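PDB 4ZXO: glycosyl hydrolase family 26 from Bacteroides ovatus, which probably hydrolyses beta-1,4-mannosidic linkages of galactomannan as a family 26 beta-mannanase of a gut bacterium. Local coordinates for residues 251-256 against 291-296. Sequence-based numbering, arbitrary orientation. Where two conformers were deposited one is given.
Sequences MLTILT and EKYPLS
One face of the Y293 ring receives CB of L252, which lies 3.5 Å from the ring centroid and 7° off the ring normal, a CH-pi contact centred on the face. From the same leucine, CD1 comes to 3.6 Å from CD2 of Y293, so CB sits over the centre and CD1 reaches the CD2 side, while CD2 of L252 is turned to L295. The edge, near the ring plane, is met by two threonine hydroxyls: OG1 of T256 stands 3.5 Å from CD1 of Y293, and OG1 of T253 lies equally close to CE1. The phenolic OH of Y293 hydrogen-bonds to OD1 of N249, which lies one turn before T253 on helix 241-262, while OG1 of T253 hydrogen-bonds to the carbonyl oxygen of N249.

T256 turns OG1 beside its backbone N (chi1 -57°), where it hydrogen-bonds to O of L252 at 2.8 Å; T256 N approaches that oxygen from the opposite face of the carbonyl plane, giving it two donors. The hydroxyl so held also touches CD of P294 at 3.6 Å, with P294 at the centre of an inverse gamma turn. Deeper in, CD2 of L252 meets CD2 of L295 at 4.0 Å, their side chains crossing at about a right angle.

An alanine in place of Y293 would probably open a gap beside L252 and leave OD1 of N249 without its phenol partner. The contact joins helix 241-262 to the loop entering strand 295-300, with I266, at the start of strand 266-271, packed against T256, P294 and L295, part of the outer helix packing around the parallel barrel of the TIM-barrel clan to which family 26 belongs.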
loop_
_atom_site.group_PDB
_atom_site.type_symbol
_atom_site.label_atom_id
_atom_site.label_comp_id
_atom_site.label_asym_id
_atom_site.label_seq_id
_atom_site.Cartn_x
_atom_site.Cartn_y
_atom_site.Cartn_z
ATOM N N MET A 251 13.037 7.086 -8.913
ATOM C CA MET A 251 11.746 7.367 -8.285
ATOM C C MET A 251 11.873 7.812 -6.840
ATOM O O MET A 251 11.107 8.677 -6.414
ATOM C CB MET A 251 10.838 6.121 -8.318
ATOM C CG MET A 251 10.344 5.761 -9.705
ATOM S SD MET A 251 9.712 7.137 -10.730
ATOM C CE MET A 251 8.378 7.727 -9.671
ATOM N N LEU A 252 12.795 7.227 -6.062
ATOM C CA LEU A 252 12.892 7.685 -4.685
ATOM C C LEU A 252 13.468 9.107 -4.598
ATOM O O LEU A 252 13.106 9.832 -3.669
ATOM C CB LEU A 252 13.746 6.708 -3.868
ATOM C CG LEU A 252 13.115 5.302 -3.860
ATOM C CD1 LEU A 252 13.922 4.384 -2.895
ATOM C CD2 LEU A 252 11.612 5.347 -3.504
ATOM N N THR A 253 14.327 9.505 -5.550
ATOM C CA THR A 253 14.785 10.894 -5.638
ATOM C C THR A 253 13.578 11.812 -5.913
ATOM O O THR A 253 13.407 12.889 -5.307
ATOM C CB THR A 253 15.863 11.004 -6.736
ATOM O OG1 THR A 253 17.009 10.269 -6.263
ATOM C CG2 THR A 253 16.295 12.476 -6.991
ATOM N N ILE A 254 12.740 11.402 -6.858
ATOM C CA ILE A 254 11.514 12.154 -7.154
ATOM C C ILE A 254 10.613 12.255 -5.925
ATOM O O ILE A 254 10.166 13.352 -5.579
ATOM C CB ILE A 254 10.757 11.509 -8.313
ATOM C CG1 ILE A 254 11.472 11.832 -9.623
ATOM C CG2 ILE A 254 9.263 11.982 -8.366
ATOM C CD1 ILE A 254 11.009 10.962 -10.785
ATOM N N LEU A 255 10.401 11.141 -5.229
ATOM C CA LEU A 255 9.582 11.141 -4.019
ATOM C C LEU A 255 10.147 12.056 -2.953
ATOM O O LEU A 255 9.397 12.834 -2.342
ATOM C CB LEU A 255 9.454 9.739 -3.383
ATOM C CG LEU A 255 8.586 8.728 -4.079
ATOM C CD1 LEU A 255 8.364 7.542 -3.195
ATOM C CD2 LEU A 255 7.267 9.315 -4.495
ATOM N N THR A 256 11.453 11.970 -2.721
ATOM C CA THR A 256 12.075 12.799 -1.693
ATOM C C THR A 256 11.897 14.294 -2.040
ATOM O O THR A 256 11.507 15.106 -1.168
ATOM C CB THR A 256 13.559 12.415 -1.534
ATOM O OG1 THR A 256 13.636 11.001 -1.227
ATOM C CG2 THR A 256 14.240 13.176 -0.423
ATOM N N GLU A 291 18.226 2.745 1.736
ATOM C CA GLU A 291 18.767 3.383 2.935
ATOM C C GLU A 291 19.209 4.804 2.692
ATOM O O GLU A 291 19.449 5.536 3.667
ATOM C CB GLU A 291 19.927 2.580 3.508
ATOM C CG GLU A 291 21.177 2.617 2.649
ATOM C CD GLU A 291 22.278 1.704 3.191
ATOM O OE1 GLU A 291 22.130 1.224 4.342
ATOM O OE2 GLU A 291 23.283 1.471 2.482
ATOM N N LYS A 292 19.276 5.210 1.426
ATOM C CA LYS A 292 19.683 6.575 1.078
ATOM C C LYS A 292 18.521 7.580 1.124
ATOM O O LYS A 292 18.710 8.767 0.896
ATOM C CB LYS A 292 20.304 6.596 -0.330
ATOM C CG LYS A 292 21.499 5.655 -0.544
ATOM C CD LYS A 292 22.185 5.935 -1.825
ATOM C CE LYS A 292 21.354 5.619 -3.023
ATOM N NZ LYS A 292 22.130 6.024 -4.273
ATOM N N TYR A 293 17.316 7.099 1.414
ATOM C CA TYR A 293 16.125 7.940 1.281
ATOM C C TYR A 293 15.284 7.826 2.523
ATOM O O TYR A 293 15.232 6.769 3.133
ATOM C CB TYR A 293 15.286 7.513 0.062
ATOM C CG TYR A 293 16.065 7.567 -1.220
ATOM C CD1 TYR A 293 16.219 8.788 -1.922
ATOM C CD2 TYR A 293 16.675 6.423 -1.740
ATOM C CE1 TYR A 293 16.928 8.836 -3.075
ATOM C CE2 TYR A 293 17.425 6.503 -2.882
ATOM C CZ TYR A 293 17.517 7.676 -3.567
ATOM O OH TYR A 293 18.263 7.757 -4.739
ATOM N N PRO A 294 14.574 8.908 2.868
ATOM C CA PRO A 294 13.796 8.945 4.127
ATOM C C PRO A 294 12.458 8.244 4.022
ATOM O O PRO A 294 11.414 8.828 4.275
ATOM C CB PRO A 294 13.616 10.444 4.395
ATOM C CG PRO A 294 13.638 11.068 2.942
ATOM C CD PRO A 294 14.582 10.201 2.140
ATOM N N LEU A 295 12.486 6.986 3.636
ATOM C CA LEU A 295 11.240 6.270 3.443
ATOM C C LEU A 295 10.567 5.973 4.768
ATOM O O LEU A 295 11.226 5.527 5.739
ATOM C CB LEU A 295 11.472 4.923 2.762
ATOM C CG LEU A 295 12.131 5.009 1.394
ATOM C CD1 LEU A 295 12.154 3.585 0.809
ATOM C CD2 LEU A 295 11.360 5.889 0.468
ATOM N N SER A 296 9.236 6.109 4.810
ATOM C CA SER A 296 8.506 5.697 6.011
ATOM C C SER A 296 8.301 4.200 6.057
ATOM O O SER A 296 8.237 3.620 7.149
ATOM C CB SER A 296 7.148 6.364 6.100
ATOM O OG SER A 296 7.301 7.759 6.145
#